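Local coordinates for protein cyclic nucleotide-gated potassium channel mll3241 (Mesorhizobium loti, PDB 4MUV) that forms a homotetrameric potassium channel opened by cyclic AMP, of which this chain is the cytoplasmic cyclic nucleotide-binding domain, at residues L22-I34 with M116-F128. The protein carries 3 engineered substitutions. Numbering follows the deposited sequence.
Sequences LFQKLGPAVLVEI and MLCSSSPEIAEIF
Leu22 reaches into helix 122-139 with both methyls: it and Ile127 run alongside each other in opposite senses, their CD1 atoms 3.6 Å apart, while Leu22 CD2 comes obliquely upon the Phe128 ring, 3.5 Å from CZ. Chi1 of -171° swings CG away from the backbone N and toward the helix, and chi2 (64°) then turns CD1 to Ile127 and CD2 to Phe128. Phe23 presents its ring edge to Ile124 CD1 and sets CE1 3.9 Å from Leu117 CD2. Lys25 stretches across Glu123, its NZ 4.8 Å from Glu123 OE2, and that NZ meets the Ile127 CD1 methyl tip to tip. One water joins Lys25 O to Ser121 OG, which also caps the helix by accepting from Ile124 N (3.1 Å). Leu26 lies at about a right angle to Ile124, its CD2 tight against Ile124 CD1 at 3.3 Å. Ile34 lays CD1 on Leu117 CB, 3.9 Å away. Helices 28-34 and 116-120 run antiparallel (172°). The turn before helix 28-37, and that helix, pack on the junction of helices 111-120 and 122-139, against the beta-roll of a cyclic nucleotide-binding domain; the Phe128 side chain lies about 4 Å from that of Glu85 in the nucleotide pocket.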
loop_
_atom_site.group_PDB
_atom_site.type_symbol
_atom_site.label_atom_id
_atom_site.label_comp_id
_atom_site.label_asym_id
_atom_site.label_seq_id
_atom_site.Cartn_x
_atom_site.Cartn_y
_atom_site.Cartn_z
ATOM N N LEU A 22 4.673 -5.242 -8.583
ATOM C CA LEU A 22 3.717 -4.449 -9.328
ATOM C C LEU A 22 4.407 -3.389 -10.175
ATOM O O LEU A 22 3.955 -3.080 -11.275
ATOM C CB LEU A 22 2.715 -3.779 -8.379
ATOM C CG LEU A 22 1.521 -3.093 -9.033
ATOM C CD1 LEU A 22 0.639 -4.130 -9.753
ATOM C CD2 LEU A 22 0.701 -2.361 -7.971
ATOM N N PHE A 23 5.505 -2.846 -9.661
ATOM C CA PHE A 23 6.143 -1.694 -10.299
ATOM C C PHE A 23 7.197 -2.079 -11.318
ATOM O O PHE A 23 7.710 -1.212 -12.008
ATOM C CB PHE A 23 6.752 -0.772 -9.252
ATOM C CG PHE A 23 5.730 -0.090 -8.346
ATOM C CD1 PHE A 23 4.409 0.076 -8.740
ATOM C CD2 PHE A 23 6.112 0.377 -7.109
ATOM C CE1 PHE A 23 3.470 0.699 -7.910
ATOM C CE2 PHE A 23 5.199 0.998 -6.256
ATOM C CZ PHE A 23 3.867 1.162 -6.657
ATOM N N GLN A 24 7.524 -3.363 -11.409
ATOM C CA GLN A 24 8.319 -3.860 -12.523
ATOM C C GLN A 24 7.417 -3.597 -13.747
ATOM O O GLN A 24 7.871 -3.453 -14.860
ATOM C CB GLN A 24 8.575 -5.361 -12.354
ATOM C CG GLN A 24 9.968 -5.859 -12.613
ATOM C CD GLN A 24 10.066 -7.367 -12.480
ATOM O OE1 GLN A 24 9.100 -8.098 -12.739
ATOM N NE2 GLN A 24 11.225 -7.842 -12.055
ATOM N N LYS A 25 6.112 -3.510 -13.511
ATOM C CA LYS A 25 5.165 -3.281 -14.592
ATOM C C LYS A 25 5.163 -1.854 -15.179
ATOM O O LYS A 25 4.348 -1.575 -16.064
ATOM C CB LYS A 25 3.758 -3.705 -14.160
ATOM C CG LYS A 25 3.671 -5.200 -13.906
ATOM C CD LYS A 25 2.354 -5.587 -13.262
ATOM C CE LYS A 25 2.349 -7.053 -12.872
ATOM N NZ LYS A 25 1.341 -7.339 -11.817
ATOM N N LEU A 26 6.084 -0.979 -14.747
ATOM C CA LEU A 26 5.991 0.454 -15.081
ATOM C C LEU A 26 7.068 1.003 -16.011
ATOM O O LEU A 26 8.233 0.657 -15.906
ATOM C CB LEU A 26 6.066 1.273 -13.797
ATOM C CG LEU A 26 4.862 1.271 -12.870
ATOM C CD1 LEU A 26 5.145 2.053 -11.613
ATOM C CD2 LEU A 26 3.669 1.857 -13.607
ATOM N N GLY A 27 6.681 1.931 -16.872
ATOM C CA GLY A 27 7.663 2.674 -17.630
ATOM C C GLY A 27 8.576 3.442 -16.679
ATOM O O GLY A 27 8.153 3.885 -15.600
ATOM N N PRO A 28 9.832 3.645 -17.073
ATOM C CA PRO A 28 10.786 4.137 -16.087
ATOM C C PRO A 28 10.490 5.532 -15.545
ATOM O O PRO A 28 10.684 5.748 -14.358
ATOM C CB PRO A 28 12.122 4.069 -16.830
ATOM C CG PRO A 28 11.770 4.041 -18.242
ATOM C CD PRO A 28 10.491 3.302 -18.344
ATOM N N ALA A 29 10.002 6.457 -16.369
ATOM C CA ALA A 29 9.669 7.791 -15.865
ATOM C C ALA A 29 8.517 7.695 -14.845
ATOM O O ALA A 29 8.467 8.462 -13.859
ATOM C CB ALA A 29 9.335 8.757 -17.001
ATOM N N VAL A 30 7.555 6.802 -15.087
ATOM C CA VAL A 30 6.442 6.602 -14.173
ATOM C C VAL A 30 6.956 6.034 -12.840
ATOM O O VAL A 30 6.594 6.519 -11.765
ATOM C CB VAL A 30 5.328 5.700 -14.740
ATOM C CG1 VAL A 30 4.192 5.552 -13.719
ATOM C CG2 VAL A 30 4.760 6.279 -16.009
ATOM N N LEU A 31 7.829 5.042 -12.901
ATOM C CA LEU A 31 8.367 4.479 -11.671
ATOM C C LEU A 31 9.105 5.547 -10.864
ATOM O O LEU A 31 8.930 5.656 -9.665
ATOM C CB LEU A 31 9.310 3.330 -11.981
ATOM C CG LEU A 31 9.944 2.693 -10.729
ATOM C CD1 LEU A 31 8.911 2.097 -9.807
ATOM C CD2 LEU A 31 10.924 1.624 -11.155
ATOM N N VAL A 32 9.942 6.341 -11.518
ATOM C CA VAL A 32 10.672 7.354 -10.777
ATOM C C VAL A 32 9.724 8.391 -10.162
ATOM O O VAL A 32 9.883 8.772 -9.001
ATOM C CB VAL A 32 11.775 7.986 -11.634
ATOM C CG1 VAL A 32 12.396 9.182 -10.935
ATOM C CG2 VAL A 32 12.847 6.953 -11.973
ATOM N N GLU A 33 8.718 8.813 -10.923
ATOM C CA GLU A 33 7.756 9.778 -10.416
ATOM C C GLU A 33 7.088 9.238 -9.148
ATOM O O GLU A 33 6.944 9.951 -8.132
ATOM C CB GLU A 33 6.726 10.123 -11.502
ATOM C CG GLU A 33 5.937 11.396 -11.274
ATOM C CD GLU A 33 4.678 11.217 -10.448
ATOM O OE1 GLU A 33 4.243 10.065 -10.210
ATOM O OE2 GLU A 33 4.102 12.251 -10.040
ATOM N N ILE A 34 6.672 7.977 -9.182
ATOM C CA ILE A 34 5.979 7.378 -8.059
ATOM C C ILE A 34 6.917 7.199 -6.873
ATOM O O ILE A 34 6.539 7.488 -5.737
ATOM C CB ILE A 34 5.310 6.093 -8.494
ATOM C CG1 ILE A 34 4.160 6.418 -9.463
ATOM C CG2 ILE A 34 4.815 5.305 -7.287
ATOM C CD1 ILE A 34 2.956 7.197 -8.820
ATOM N N MET A 116 -2.884 9.408 -9.712
ATOM C CA MET A 116 -1.990 9.635 -10.835
ATOM C C MET A 116 -1.489 8.315 -11.396
ATOM O O MET A 116 -1.444 8.144 -12.608
ATOM C CB MET A 116 -0.812 10.505 -10.454
ATOM C CG MET A 116 0.176 10.585 -11.587
ATOM S SD MET A 116 1.241 12.017 -11.515
ATOM C CE MET A 116 0.098 13.314 -11.937
ATOM N N LEU A 117 -1.116 7.389 -10.523
ATOM C CA LEU A 117 -0.655 6.080 -10.964
ATOM C C LEU A 117 -1.727 5.363 -11.781
ATOM O O LEU A 117 -1.450 4.819 -12.836
ATOM C CB LEU A 117 -0.245 5.245 -9.756
ATOM C CG LEU A 117 0.157 3.780 -9.980
ATOM C CD1 LEU A 117 1.319 3.644 -10.981
ATOM C CD2 LEU A 117 0.515 3.111 -8.633
ATOM N N CYS A 118 -2.957 5.329 -11.276
ATOM C CA CYS A 118 -4.039 4.660 -11.984
ATOM C C CYS A 118 -4.347 5.330 -13.321
ATOM O O CYS A 118 -4.652 4.649 -14.281
ATOM C CB CYS A 118 -5.292 4.606 -11.119
ATOM S SG CYS A 118 -5.148 3.487 -9.715
ATOM N N SER A 119 -4.294 6.664 -13.374
ATOM C CA SER A 119 -4.569 7.374 -14.618
ATOM C C SER A 119 -3.462 7.146 -15.651
ATOM O O SER A 119 -3.718 7.226 -16.841
ATOM C CB SER A 119 -4.830 8.866 -14.354
ATOM O OG SER A 119 -3.696 9.608 -13.971
ATOM N N SER A 120 -2.249 6.861 -15.171
ATOM C CA SER A 120 -1.082 6.661 -16.015
ATOM C C SER A 120 -0.995 5.232 -16.550
ATOM O O SER A 120 -0.626 5.036 -17.713
ATOM C CB SER A 120 0.192 7.013 -15.238
ATOM O OG SER A 120 0.241 8.403 -14.924
ATOM N N SER A 121 -1.332 4.252 -15.704
ATOM C CA SER A 121 -1.144 2.830 -16.013
ATOM C C SER A 121 -2.434 2.021 -15.935
ATOM O O SER A 121 -2.831 1.578 -14.854
ATOM C CB SER A 121 -0.162 2.198 -15.029
ATOM O OG SER A 121 -0.087 0.780 -15.223
ATOM N N PRO A 122 -3.075 1.782 -17.088
ATOM C CA PRO A 122 -4.287 0.950 -17.097
ATOM C C PRO A 122 -4.078 -0.441 -16.536
ATOM O O PRO A 122 -4.974 -0.953 -15.841
ATOM C CB PRO A 122 -4.654 0.869 -18.586
ATOM C CG PRO A 122 -3.540 1.508 -19.338
ATOM C CD PRO A 122 -2.804 2.384 -18.407
ATOM N N GLU A 123 -2.922 -1.036 -16.796
ATOM C CA GLU A 123 -2.625 -2.372 -16.293
ATOM C C GLU A 123 -2.687 -2.354 -14.779
ATOM O O GLU A 123 -3.277 -3.240 -14.166
ATOM C CB GLU A 123 -1.246 -2.870 -16.754
ATOM C CG GLU A 123 -0.887 -4.245 -16.179
ATOM C CD GLU A 123 0.404 -4.826 -16.733
ATOM O OE1 GLU A 123 1.080 -4.143 -17.524
ATOM O OE2 GLU A 123 0.738 -5.976 -16.370
ATOM N N ILE A 124 -2.085 -1.341 -14.174
ATOM C CA ILE A 124 -2.003 -1.318 -12.727
ATOM C C ILE A 124 -3.360 -0.969 -12.120
ATOM O O ILE A 124 -3.770 -1.557 -11.112
ATOM C CB ILE A 124 -0.865 -0.395 -12.232
ATOM C CG1 ILE A 124 0.488 -1.117 -12.379
ATOM C CG2 ILE A 124 -1.081 0.033 -10.786
ATOM C CD1 ILE A 124 1.670 -0.285 -11.992
ATOM N N ALA A 125 -4.076 -0.032 -12.740
ATOM C CA ALA A 125 -5.398 0.333 -12.252
ATOM C C ALA A 125 -6.284 -0.900 -12.203
ATOM O O ALA A 125 -7.048 -1.090 -11.250
ATOM C CB ALA A 125 -6.016 1.360 -13.140
ATOM N N GLU A 126 -6.197 -1.746 -13.226
ATOM C CA GLU A 126 -6.994 -2.968 -13.289
ATOM C C GLU A 126 -6.580 -3.979 -12.229
ATOM O O GLU A 126 -7.431 -4.658 -11.651
ATOM C CB GLU A 126 -6.907 -3.597 -14.687
ATOM C CG GLU A 126 -7.863 -4.777 -14.912
ATOM C CD GLU A 126 -9.325 -4.353 -15.000
ATOM O OE1 GLU A 126 -9.651 -3.200 -14.649
ATOM O OE2 GLU A 126 -10.158 -5.176 -15.432
ATOM N N ILE A 127 -5.271 -4.089 -11.981
ATOM C CA ILE A 127 -4.806 -4.969 -10.904
ATOM C C ILE A 127 -5.393 -4.520 -9.568
ATOM O O ILE A 127 -5.863 -5.353 -8.789
ATOM C CB ILE A 127 -3.281 -5.048 -10.834
ATOM C CG1 ILE A 127 -2.782 -5.860 -12.032
ATOM C CG2 ILE A 127 -2.803 -5.679 -9.516
ATOM C CD1 ILE A 127 -1.314 -5.667 -12.335
ATOM N N PHE A 128 -5.402 -3.220 -9.292
ATOM C CA PHE A 128 -5.989 -2.744 -8.028
ATOM C C PHE A 128 -7.492 -3.054 -7.980
ATOM O O PHE A 128 -8.015 -3.499 -6.958
ATOM C CB PHE A 128 -5.767 -1.240 -7.857
ATOM C CG PHE A 128 -4.345 -0.837 -7.541
ATOM C CD1 PHE A 128 -3.569 -1.550 -6.661
ATOM C CD2 PHE A 128 -3.794 0.272 -8.155
ATOM C CE1 PHE A 128 -2.296 -1.135 -6.375
ATOM C CE2 PHE A 128 -2.525 0.688 -7.864
ATOM C CZ PHE A 128 -1.768 -0.024 -6.978
HETATM O O HOH W 1 2.142 -0.010 -16.661
#